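Local atomic coordinates of gluconate kinase (Lactobacillus acidophilus, PDB entry 3LL3), a protein that probably phosphorylates a sugar substrate such as gluconate at the expense of ATP, as a member of the FGGY family of carbohydrate kinases. Residues A132-Y135 against K136-L140; L235-S238 against D239-S243; E374-I377 against F378-D382; A306-L310 against F311-E315; F215-T219 against E220-K224. All blocks are in the same frame, centred on the assembly; numbering follows the deposited sequence.

Contact 1: residues A132-Y135 against K136-L140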
# COMPACT_ATOMS: atom_id res chain seq x y z
N ALA A 132 -25.43 17.58 2.12
CA ALA A 132 -26.20 18.79 2.44
C ALA A 132 -27.55 18.87 1.72
O ALA A 132 -27.64 18.62 0.51
CB ALA A 132 -25.38 20.04 2.11
N PRO A 133 -28.60 19.21 2.48
CA PRO A 133 -29.92 19.57 1.98
C PRO A 133 -29.89 20.51 0.76
O PRO A 133 -30.62 20.27 -0.20
CB PRO A 133 -30.56 20.26 3.19
CG PRO A 133 -30.03 19.46 4.33
CD PRO A 133 -28.59 19.13 3.95
N ILE A 134 -29.06 21.54 0.75
CA ILE A 134 -29.07 22.42 -0.41
C ILE A 134 -28.78 21.68 -1.73
O ILE A 134 -29.43 21.95 -2.75
CB ILE A 134 -28.12 23.62 -0.24
CG1 ILE A 134 -28.20 24.54 -1.46
CG2 ILE A 134 -26.71 23.16 0.03
CD1 ILE A 134 -27.41 25.81 -1.31
N TYR A 135 -27.84 20.74 -1.72
CA TYR A 135 -27.50 19.99 -2.94
C TYR A 135 -28.58 18.97 -3.28
O TYR A 135 -28.87 18.72 -4.46
CB TYR A 135 -26.15 19.29 -2.79
CG TYR A 135 -25.01 20.26 -2.67
CD1 TYR A 135 -24.70 21.09 -3.73
CD2 TYR A 135 -24.24 20.34 -1.52
CE1 TYR A 135 -23.66 22.00 -3.66
CE2 TYR A 135 -23.20 21.24 -1.43
CZ TYR A 135 -22.91 22.07 -2.51
OH TYR A 135 -21.89 22.98 -2.46
N LYS A 136 -29.20 18.41 -2.26
CA LYS A 136 -30.30 17.48 -2.47
C LYS A 136 -31.52 18.20 -3.06
O LYS A 136 -32.23 17.62 -3.88
CB LYS A 136 -30.68 16.80 -1.15
CG LYS A 136 -29.58 15.88 -0.61
CD LYS A 136 -29.94 15.30 0.74
CE LYS A 136 -28.81 14.45 1.32
NZ LYS A 136 -29.00 14.33 2.80
N LEU A 137 -31.76 19.43 -2.62
CA LEU A 137 -32.89 20.23 -3.11
C LEU A 137 -32.68 20.63 -4.57
O LEU A 137 -33.61 20.56 -5.37
CB LEU A 137 -33.08 21.49 -2.26
CG LEU A 137 -33.63 21.28 -0.86
CD1 LEU A 137 -33.45 22.55 -0.02
CD2 LEU A 137 -35.11 20.87 -0.94
N LEU A 138 -31.45 21.02 -4.89
CA LEU A 138 -31.07 21.32 -6.26
C LEU A 138 -31.26 20.10 -7.16
O LEU A 138 -31.77 20.23 -8.28
CB LEU A 138 -29.62 21.78 -6.30
CG LEU A 138 -29.36 23.18 -5.75
CD1 LEU A 138 -27.88 23.46 -5.74
CD2 LEU A 138 -30.09 24.22 -6.59
N TRP A 139 -30.86 18.93 -6.67
CA TRP A 139 -31.06 17.69 -7.42
C TRP A 139 -32.55 17.40 -7.61
O TRP A 139 -32.99 17.07 -8.71
CB TRP A 139 -30.40 16.51 -6.72
CG TRP A 139 -30.48 15.24 -7.53
CD1 TRP A 139 -29.66 14.87 -8.57
CD2 TRP A 139 -31.42 14.17 -7.37
NE1 TRP A 139 -30.04 13.64 -9.06
CE2 TRP A 139 -31.11 13.19 -8.33
CE3 TRP A 139 -32.47 13.94 -6.49
CZ2 TRP A 139 -31.84 12.00 -8.45
CZ3 TRP A 139 -33.20 12.76 -6.61
CH2 TRP A 139 -32.87 11.81 -7.58
N LEU A 140 -33.31 17.51 -6.53
CA LEU A 140 -34.75 17.26 -6.60
C LEU A 140 -35.45 18.20 -7.59
O LEU A 140 -36.30 17.78 -8.37
CB LEU A 140 -35.40 17.40 -5.22
CG LEU A 140 -35.09 16.28 -4.22
CD1 LEU A 140 -35.44 16.70 -2.80
CD2 LEU A 140 -35.83 15.01 -4.60
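L138 reaches back one helical turn with its CD1 methyl, which lies 4.4 Å from I134 CG1 and also 4.4 Å from Y135 CD1, so one branch of the leucine touches two apolar neighbours at the outer limit of van der Waals contact. It meets the tyrosine ring obliquely. Placement follows from the first torsion of L138: CG stands opposite the carbonyl carbon (chi1 -72°), which leads the chain back past I134 O, with CG 3.2 Å from that oxygen. L137 repeats the pattern one residue earlier, its CG beside P133 O. On the Y135 ring one face carries I134 CG2, set toward the rim.

Behind these side chains runs the first turn of helix 133-143, with A132 at the N-cap position. Its carbonyl O accepts from K136 N at 3.2 Å, in the carbonyl plane, and P133 O takes L137 N at 2.8 Å. The ladder continues with L138 N to I134 O and W139 N to Y135 O, both donors tilted about 30° from the carbonyl plane.

Farther out, Y135 packs on helices 105-114 and 116-124, while I134 and L138 rest on L197 of helix 191-197. The K136 chain runs extended past A132 O, CG 3.5 Å from that oxygen. Its NZ is hydrogen-bonded among the carbonyl oxygens of H81, I97, T98 and M131, which must share three protons. A buried ammonium gripped by several main-chain carbonyls is probably stabilised by their dipoles, and it ties this helix start to strand 96-97 and the neighbouring loops.

Contact 2: residues L235-S238 against D239-S243. With XUL (D-xylulose), chain E.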
# COMPACT_ATOMS: atom_id res chain seq x y z
N LEU A 235 -36.45 22.26 22.21
CA LEU A 235 -36.14 22.18 20.80
C LEU A 235 -34.92 21.28 20.52
O LEU A 235 -34.95 20.44 19.62
CB LEU A 235 -35.94 23.57 20.23
CG LEU A 235 -35.73 23.59 18.72
CD1 LEU A 235 -36.85 22.83 17.97
CD2 LEU A 235 -35.57 25.04 18.21
N GLY A 236 -33.86 21.43 21.29
CA GLY A 236 -32.69 20.58 21.10
C GLY A 236 -31.74 21.04 20.01
O GLY A 236 -31.82 22.19 19.58
N ALA A 237 -30.85 20.15 19.56
CA ALA A 237 -29.77 20.52 18.67
C ALA A 237 -29.21 19.32 17.92
O ALA A 237 -29.73 18.21 18.03
CB ALA A 237 -28.66 21.22 19.43
N SER A 238 -28.16 19.55 17.15
CA SER A 238 -27.56 18.51 16.31
C SER A 238 -26.67 17.57 17.14
O SER A 238 -26.14 17.96 18.19
CB SER A 238 -26.72 19.18 15.24
OG SER A 238 -25.60 19.83 15.81
N ASP A 239 -26.47 16.35 16.65
CA ASP A 239 -25.61 15.39 17.34
C ASP A 239 -24.17 15.89 17.40
O ASP A 239 -23.47 15.71 18.40
CB ASP A 239 -25.69 14.02 16.66
CG ASP A 239 -25.39 14.08 15.16
OD1 ASP A 239 -25.06 15.18 14.64
OD2 ASP A 239 -25.48 13.04 14.48
N GLY A 240 -23.72 16.56 16.34
CA GLY A 240 -22.39 17.13 16.29
C GLY A 240 -22.11 18.16 17.37
O GLY A 240 -21.08 18.10 18.05
N TYR A 241 -23.02 19.11 17.53
CA TYR A 241 -22.89 20.15 18.54
C TYR A 241 -23.02 19.57 19.94
O TYR A 241 -22.21 19.85 20.81
CB TYR A 241 -23.96 21.21 18.34
CG TYR A 241 -23.97 22.24 19.45
CD1 TYR A 241 -22.97 23.20 19.55
CD2 TYR A 241 -24.97 22.23 20.41
CE1 TYR A 241 -22.98 24.14 20.57
CE2 TYR A 241 -24.98 23.16 21.43
CZ TYR A 241 -23.99 24.11 21.50
OH TYR A 241 -24.04 25.02 22.53
N LEU A 242 -24.09 18.80 20.16
CA LEU A 242 -24.36 18.23 21.46
C LEU A 242 -23.25 17.27 21.92
O LEU A 242 -22.88 17.27 23.09
CB LEU A 242 -25.73 17.57 21.48
CG LEU A 242 -26.88 18.58 21.39
CD1 LEU A 242 -28.24 17.90 21.45
CD2 LEU A 242 -26.76 19.62 22.48
N SER A 243 -22.75 16.44 21.01
CA SER A 243 -21.66 15.53 21.31
C SER A 243 -20.41 16.29 21.74
O SER A 243 -19.62 15.77 22.50
CB SER A 243 -21.32 14.65 20.10
OG SER A 243 -22.31 13.67 19.94
C1 XUL E . -21.73 16.07 11.49
C2 XUL E . -21.81 15.62 10.03
C3 XUL E . -22.38 14.22 9.67
C4 XUL E . -23.14 13.49 10.80
C5 XUL E . -24.51 14.12 11.12
O1 XUL E . -20.38 16.22 11.87
O2 XUL E . -21.38 16.34 9.16
O3 XUL E . -21.33 13.36 9.30
O4 XUL E . -23.33 12.16 10.39
O5 XUL E . -25.37 13.18 11.72
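The D-xylulose pocket reaches this strand-to-helix junction through D239, the first helical residue after strand 232-238. D239 OD2 accepts a hydrogen bond from the sugar hydroxyl XUL O5 at 2.8 Å. With chi1 at 54°, CG sits between the backbone N and the carbonyl carbon; this turns the carboxylate back over the helix start, where OD1 also receives a weak, bent bond from G240 N (2.6 Å). With an alanine at this position the O5 hydroxyl is likely to lose its carboxylate acceptor, weakening the hold on that end of the sugar, whose other partners include M80 N, H81 NE2 and R344 NH1.

The helix is N-capped by S238: its OG accepts from Y241 N at 3.2 Å, and its carbonyl O takes L242 N at 3.0 Å, nearly straight at 168°. Strand and helix segments meet almost perpendicularly, their axes at 93°. An inner strand of the N-terminal sheet, between 70-78 and 213-214 in the actin-like ATPase fold of FGGY kinases, thus ends at the sugar pocket. Next to the cap the packing is apolar. A237 CB lies 3.7 Å from L242 CG and 3.9 Å from Y241 CD2, approaching the tyrosine ring obliquely. L242 continues onto A433, A434 and L437 of helix 429-441, whereas T174 of helix 173-176 touches both A237 and Y241, and its OG1 accepts from S238 N.

Contact 3: residues E374-I377 against F378-D382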
# COMPACT_ATOMS: atom_id res chain seq x y z
N GLU A 374 -2.02 3.22 13.47
CA GLU A 374 -1.36 4.50 13.33
C GLU A 374 -1.91 5.35 12.18
O GLU A 374 -2.03 6.58 12.33
CB GLU A 374 0.15 4.33 13.18
CG GLU A 374 0.84 3.87 14.47
CD GLU A 374 2.29 3.47 14.28
OE1 GLU A 374 2.76 3.39 13.11
OE2 GLU A 374 2.97 3.22 15.31
N GLY A 375 -2.23 4.71 11.06
CA GLY A 375 -2.78 5.41 9.91
C GLY A 375 -4.16 5.98 10.22
O GLY A 375 -4.47 7.13 9.86
N ILE A 376 -4.99 5.18 10.89
CA ILE A 376 -6.31 5.63 11.29
C ILE A 376 -6.17 6.92 12.11
O ILE A 376 -6.83 7.91 11.83
CB ILE A 376 -7.06 4.54 12.07
CG1 ILE A 376 -7.60 3.48 11.12
CG2 ILE A 376 -8.24 5.14 12.85
CD1 ILE A 376 -8.03 2.21 11.79
N ILE A 377 -5.26 6.90 13.07
CA ILE A 377 -5.05 8.05 13.96
C ILE A 377 -4.38 9.23 13.25
O ILE A 377 -4.71 10.38 13.51
CB ILE A 377 -4.18 7.63 15.18
CG1 ILE A 377 -4.89 6.51 15.95
CG2 ILE A 377 -3.90 8.82 16.11
CD1 ILE A 377 -4.08 6.04 17.19
N PHE A 378 -3.41 8.93 12.38
CA PHE A 378 -2.76 9.97 11.58
C PHE A 378 -3.81 10.74 10.75
O PHE A 378 -3.74 11.96 10.61
CB PHE A 378 -1.71 9.36 10.63
CG PHE A 378 -0.32 9.22 11.23
CD1 PHE A 378 0.21 10.21 12.04
CD2 PHE A 378 0.46 8.11 10.91
CE1 PHE A 378 1.49 10.09 12.56
CE2 PHE A 378 1.75 7.99 11.42
CZ PHE A 378 2.27 8.97 12.24
N ASN A 379 -4.76 10.01 10.18
CA ASN A 379 -5.79 10.61 9.34
C ASN A 379 -6.61 11.61 10.18
O ASN A 379 -6.87 12.73 9.75
CB ASN A 379 -6.67 9.50 8.77
CG ASN A 379 -7.76 10.02 7.84
OD1 ASN A 379 -8.91 9.58 7.92
ND2 ASN A 379 -7.41 10.92 6.94
N LEU A 380 -6.98 11.18 11.38
CA LEU A 380 -7.69 12.04 12.34
C LEU A 380 -6.85 13.24 12.75
O LEU A 380 -7.37 14.33 12.96
CB LEU A 380 -8.09 11.23 13.58
CG LEU A 380 -9.24 10.23 13.38
CD1 LEU A 380 -9.19 9.11 14.44
CD2 LEU A 380 -10.59 10.91 13.38
N TYR A 381 -5.54 13.04 12.89
CA TYR A 381 -4.67 14.14 13.28
C TYR A 381 -4.51 15.10 12.12
O TYR A 381 -4.33 16.30 12.32
CB TYR A 381 -3.31 13.61 13.71
CG TYR A 381 -2.31 14.68 14.07
CD1 TYR A 381 -2.52 15.52 15.17
CD2 TYR A 381 -1.16 14.84 13.33
CE1 TYR A 381 -1.59 16.49 15.50
CE2 TYR A 381 -0.23 15.80 13.65
CZ TYR A 381 -0.44 16.63 14.74
OH TYR A 381 0.52 17.57 15.06
N ASP A 382 -4.57 14.56 10.91
CA ASP A 382 -4.54 15.34 9.68
C ASP A 382 -5.76 16.28 9.66
O ASP A 382 -5.65 17.49 9.40
CB ASP A 382 -4.57 14.36 8.49
CG ASP A 382 -4.37 15.03 7.13
OD1 ASP A 382 -4.24 16.26 7.07
OD2 ASP A 382 -4.34 14.30 6.11
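The F378 ring lies back against the turn before it, and E374 O and G375 N approach it obliquely. A chi1 of -88° leads the ring to this place, with F378 CD2 3.2 Å from E374 O and CE2 4.4 Å from E374 CB. The same oxygen accepts from F378 N at 2.7 Å, so backbone and ring of one residue both crowd a single carbonyl. Cutting the side chain back to an alanine is likely to open a gap beside the E374 carbonyl and leave Y478 and L474 without the ring they pack on.

The next rungs of this regular alpha-helix include N379 N to G375 O at 2.9 Å and a weak L380 N to I376 O at 3.3 Å. I376 CG2 meets L380 CD1 at 4.4 Å, one turn apart. The I376 side chain is about 5 Å from G300 of the ATP site, placing this buried helix beside the nucleotide pocket.

The buried E374 carboxylate is bound by Y471 OH, G330 N, S331 OG and, through a salt bridge, R370. Around helix 365-388, I377 packs on helix 407-417, the Y381 ring meets F417 and F475 edge-to-face, F378 leans on helix 465-485, and L380 touches V296 of strand 289-296.

Contact 4: residues A306-L310 against F311-E315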
# COMPACT_ATOMS: atom_id res chain seq x y z
N ALA A 306 -9.33 -4.48 8.93
CA ALA A 306 -7.97 -5.00 9.11
C ALA A 306 -7.93 -6.23 10.00
O ALA A 306 -7.14 -7.14 9.76
CB ALA A 306 -7.05 -3.92 9.67
N ARG A 307 -8.79 -6.25 11.01
CA ARG A 307 -8.86 -7.34 11.98
C ARG A 307 -9.28 -8.63 11.29
O ARG A 307 -8.73 -9.70 11.57
CB ARG A 307 -9.84 -7.00 13.11
CG ARG A 307 -10.08 -8.13 14.09
CD ARG A 307 -11.04 -7.74 15.21
NE ARG A 307 -12.41 -7.57 14.71
CZ ARG A 307 -13.12 -8.54 14.12
NH1 ARG A 307 -12.60 -9.74 13.94
NH2 ARG A 307 -14.35 -8.29 13.70
N GLN A 308 -10.26 -8.52 10.39
CA GLN A 308 -10.77 -9.67 9.64
C GLN A 308 -9.90 -10.06 8.45
O GLN A 308 -9.92 -11.21 8.03
CB GLN A 308 -12.16 -9.36 9.09
CG GLN A 308 -13.27 -9.26 10.13
CD GLN A 308 -14.63 -9.33 9.49
OE1 GLN A 308 -15.30 -8.30 9.29
NE2 GLN A 308 -15.05 -10.54 9.11
N THR A 309 -9.19 -9.09 7.88
CA THR A 309 -8.47 -9.31 6.63
C THR A 309 -7.02 -9.70 6.87
O THR A 309 -6.52 -10.64 6.25
CB THR A 309 -8.54 -8.07 5.72
OG1 THR A 309 -9.90 -7.84 5.37
CG2 THR A 309 -7.73 -8.26 4.45
N LEU A 310 -6.35 -8.99 7.77
CA LEU A 310 -4.96 -9.28 8.07
C LEU A 310 -4.86 -10.61 8.81
O LEU A 310 -3.87 -11.30 8.67
CB LEU A 310 -4.29 -8.17 8.89
CG LEU A 310 -3.85 -6.94 8.11
CD1 LEU A 310 -5.02 -6.46 7.30
CD2 LEU A 310 -3.35 -5.82 8.99
N PHE A 311 -5.89 -10.96 9.57
CA PHE A 311 -5.86 -12.20 10.35
C PHE A 311 -6.94 -13.19 9.90
O PHE A 311 -6.74 -14.02 9.02
CB PHE A 311 -6.01 -11.91 11.85
CG PHE A 311 -4.94 -11.03 12.43
CD1 PHE A 311 -5.05 -9.65 12.38
CD2 PHE A 311 -3.84 -11.58 13.07
CE1 PHE A 311 -4.08 -8.83 12.93
CE2 PHE A 311 -2.85 -10.76 13.61
CZ PHE A 311 -2.98 -9.38 13.55
N ASP A 312 -8.10 -13.10 10.54
CA ASP A 312 -9.23 -13.96 10.23
C ASP A 312 -10.41 -13.52 11.08
O ASP A 312 -10.24 -12.71 12.00
CB ASP A 312 -8.90 -15.47 10.38
CG ASP A 312 -8.67 -15.90 11.83
OD1 ASP A 312 -9.43 -15.50 12.74
OD2 ASP A 312 -7.73 -16.70 12.06
N ALA A 313 -11.60 -14.03 10.77
CA ALA A 313 -12.82 -13.64 11.49
C ALA A 313 -12.93 -14.25 12.89
O ALA A 313 -14.03 -14.33 13.45
CB ALA A 313 -14.06 -13.96 10.65
N ASP A 314 -11.81 -14.67 13.47
CA ASP A 314 -11.79 -15.22 14.83
C ASP A 314 -10.83 -14.42 15.70
O ASP A 314 -10.72 -14.65 16.90
CB ASP A 314 -11.38 -16.69 14.82
CG ASP A 314 -12.44 -17.60 14.23
OD1 ASP A 314 -13.56 -17.10 13.94
OD2 ASP A 314 -12.15 -18.81 14.06
N GLU A 315 -10.13 -13.50 15.07
CA GLU A 315 -9.25 -12.59 15.77
C GLU A 315 -10.06 -11.54 16.51
O GLU A 315 -10.80 -10.79 15.87
CB GLU A 315 -8.42 -11.87 14.74
CG GLU A 315 -7.24 -11.18 15.32
CD GLU A 315 -6.11 -12.15 15.60
OE1 GLU A 315 -6.28 -13.37 15.36
OE2 GLU A 315 -5.06 -11.66 16.04
O HOH W 1 -9.07 -13.22 6.86
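Two torsions bring R307 to E315: chi1 of 174° sets CG opposite the backbone N, and a bend at chi3 (69°) folds the guanidinium round toward the loop. They do so at the C-terminal end of helix 300-311, where a wider pi-type turn at 307-310 gives way to the loop before helix 317-325. R307 NH1 donates to E315 O at 2.8 Å in a bent bond. NH1 lies nearly on the extension of the C=O bond, while the oxygen sits 29° out of the guanidinium plane. The aliphatic part follows the same path, with R307 CD 3.1 Å from E315 O. The bond uses the main-chain oxygen, not the carboxylate; the two side chains slide past each other in opposite directions.

F311 closes the helix end, its CB 3.5 Å from R307 O. The ring presents its edge to the oxygens of A306 and R307, while one face carries E315 OE2, 3.2 Å above the plane toward the rim. L310 CB adds an apolar touch on F311 CD1 at 3.9 Å.

Outside, F320 packs on the F311 ring and K365 makes a cation-pi contact with it; K365 NZ also donates to L310 O. K365 of the second subunit donates through NZ to T309 O and F311 O, so the helix end lies at the dimer interface. The helix begins at the ATP-binding G300, and the R307 side chain is about 6 Å from bound ATP.

In the loop D312 forms an Asx turn: its OD1 accepts from D314 N at 2.6 Å, on the anti side and slightly out of the carboxylate plane.

Contact 5: residues F215-T219 against E220-K224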
# COMPACT_ATOMS: atom_id res chain seq x y z
N PHE A 215 -44.26 24.29 22.87
CA PHE A 215 -45.40 23.97 23.72
C PHE A 215 -46.69 24.37 23.00
O PHE A 215 -46.68 25.33 22.22
CB PHE A 215 -45.29 24.78 25.03
CG PHE A 215 -46.08 24.22 26.19
CD1 PHE A 215 -45.59 23.15 26.93
CD2 PHE A 215 -47.30 24.78 26.56
CE1 PHE A 215 -46.32 22.64 28.01
CE2 PHE A 215 -48.03 24.28 27.64
CZ PHE A 215 -47.54 23.21 28.37
N PRO A 216 -47.78 23.63 23.22
CA PRO A 216 -47.86 22.41 24.03
C PRO A 216 -47.78 21.17 23.16
O PRO A 216 -47.88 21.26 21.95
CB PRO A 216 -49.27 22.48 24.63
CG PRO A 216 -49.93 23.72 24.04
CD PRO A 216 -49.13 24.10 22.85
N ILE A 217 -47.61 20.02 23.81
CA ILE A 217 -47.74 18.74 23.14
C ILE A 217 -49.22 18.44 22.99
O ILE A 217 -50.02 18.79 23.86
CB ILE A 217 -47.07 17.63 23.97
CG1 ILE A 217 -45.57 17.89 24.09
CG2 ILE A 217 -47.35 16.26 23.37
CD1 ILE A 217 -44.83 16.89 24.98
N LYS A 218 -49.60 17.80 21.88
CA LYS A 218 -51.00 17.49 21.62
C LYS A 218 -51.51 16.41 22.58
O LYS A 218 -50.81 15.43 22.84
CB LYS A 218 -51.19 17.06 20.16
CG LYS A 218 -50.84 18.16 19.15
CD LYS A 218 -51.43 17.88 17.76
CE LYS A 218 -50.68 16.75 17.04
NZ LYS A 218 -51.34 16.38 15.74
N THR A 219 -52.73 16.60 23.11
CA THR A 219 -53.27 15.70 24.13
C THR A 219 -53.15 14.25 23.73
O THR A 219 -52.87 13.39 24.55
CB THR A 219 -54.78 15.91 24.43
OG1 THR A 219 -55.19 17.25 24.11
CG2 THR A 219 -55.06 15.62 25.89
N GLU A 220 -53.41 13.99 22.46
CA GLU A 220 -53.28 12.64 21.92
C GLU A 220 -51.97 12.01 22.37
O GLU A 220 -51.96 10.91 22.92
CB GLU A 220 -53.32 12.68 20.40
CG GLU A 220 -52.95 11.38 19.73
CD GLU A 220 -53.04 11.50 18.22
OE1 GLU A 220 -53.40 12.60 17.75
OE2 GLU A 220 -52.75 10.51 17.52
N TYR A 221 -50.87 12.70 22.12
CA TYR A 221 -49.55 12.14 22.40
C TYR A 221 -49.17 12.25 23.86
O TYR A 221 -48.23 11.59 24.30
CB TYR A 221 -48.49 12.76 21.48
CG TYR A 221 -48.72 12.41 20.05
CD1 TYR A 221 -48.54 11.10 19.61
CD2 TYR A 221 -49.15 13.35 19.14
CE1 TYR A 221 -48.77 10.76 18.29
CE2 TYR A 221 -49.39 13.02 17.82
CZ TYR A 221 -49.20 11.73 17.40
OH TYR A 221 -49.43 11.39 16.09
N VAL A 222 -49.90 13.05 24.63
CA VAL A 222 -49.67 13.11 26.07
C VAL A 222 -50.04 11.78 26.69
O VAL A 222 -49.36 11.26 27.59
CB VAL A 222 -50.51 14.20 26.75
CG1 VAL A 222 -50.54 13.98 28.26
CG2 VAL A 222 -49.94 15.58 26.42
N LYS A 223 -51.14 11.22 26.19
CA LYS A 223 -51.60 9.91 26.62
C LYS A 223 -50.65 8.83 26.11
O LYS A 223 -50.16 8.01 26.87
CB LYS A 223 -53.01 9.66 26.10
CG LYS A 223 -53.93 10.87 26.22
CD LYS A 223 -55.25 10.68 25.46
CE LYS A 223 -56.20 11.87 25.69
NZ LYS A 223 -56.51 12.09 27.14
N LYS A 224 -50.40 8.84 24.80
CA LYS A 224 -49.64 7.77 24.16
C LYS A 224 -48.23 7.66 24.72
O LYS A 224 -47.67 6.56 24.78
CB LYS A 224 -49.57 7.96 22.64
CG LYS A 224 -50.90 7.79 21.91
CD LYS A 224 -50.69 7.69 20.41
CE LYS A 224 -52.02 7.84 19.65
NZ LYS A 224 -51.89 7.47 18.21
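I217 supplies the packed side of this turn: its CG2 methyl sits 4.1 Å from Y221 CB and 4.1 Å from V222 CG2, crossing the tyrosine side chain at about a right angle. The isoleucine is buried and also touches I227 and I233. Y221 is buried as well, its ring meeting F53 edge-to-face and its OH hydrogen-bonded to R164.

The turn is the N-terminus of helix 219-225, which follows the edge strand 213-214 of the N-terminal domain's sheet. K218 holds the N-cap position, and its carbonyl O accepts two donors: V222 N at 3.1 Å, in the carbonyl plane, and Y221 N at 2.8 Å through a weak, bent bond. T219 O in turn takes K223 N at 3.2 Å, with a weak second bond from V222 N.

On the exposed side, where K218 and T219 also touch a crystal neighbour, the contacts thin to aliphatic stems. K218 bends at chi3 (-73°), which lays its chain alongside Y221, pointing the same way, with CE at the ring edge 4.0 Å from CE2. T219 CG2 meets K223 CE at 3.9 Å, while K223 CG passes closer, against T219 O. On the same exposed surface E220 OE2 and K224 NZ form a salt bridge at 3.2 Å, its hydrogen bond weak, and E220 CD lies over one face of the Y221 ring, offset toward the rim.

In the fold
Contacts 1, 2 and 3 are buried, whereas contacts 4 and 5 are partly exposed. Contacts 1, 2 and 5 belong to the N-terminal domain, contacts 3 and 4 to the C-terminal one, and no two touch; 2 and 5 approach to about 8 Å between nearest atoms, 3 and 4 to about 7 Å. Helix 219-225 and strand 232-238 follow each other in the chain, linking 5 to 2. Helix 365-388, which carries contact 3, also packs against contact 4. Chemistry follows position: apolar one-turn contacts in 1 and 3, a sugar-binding carboxylate in 2, subunit-spanning lysine bonds at 4, and solvent-facing lysines at 5.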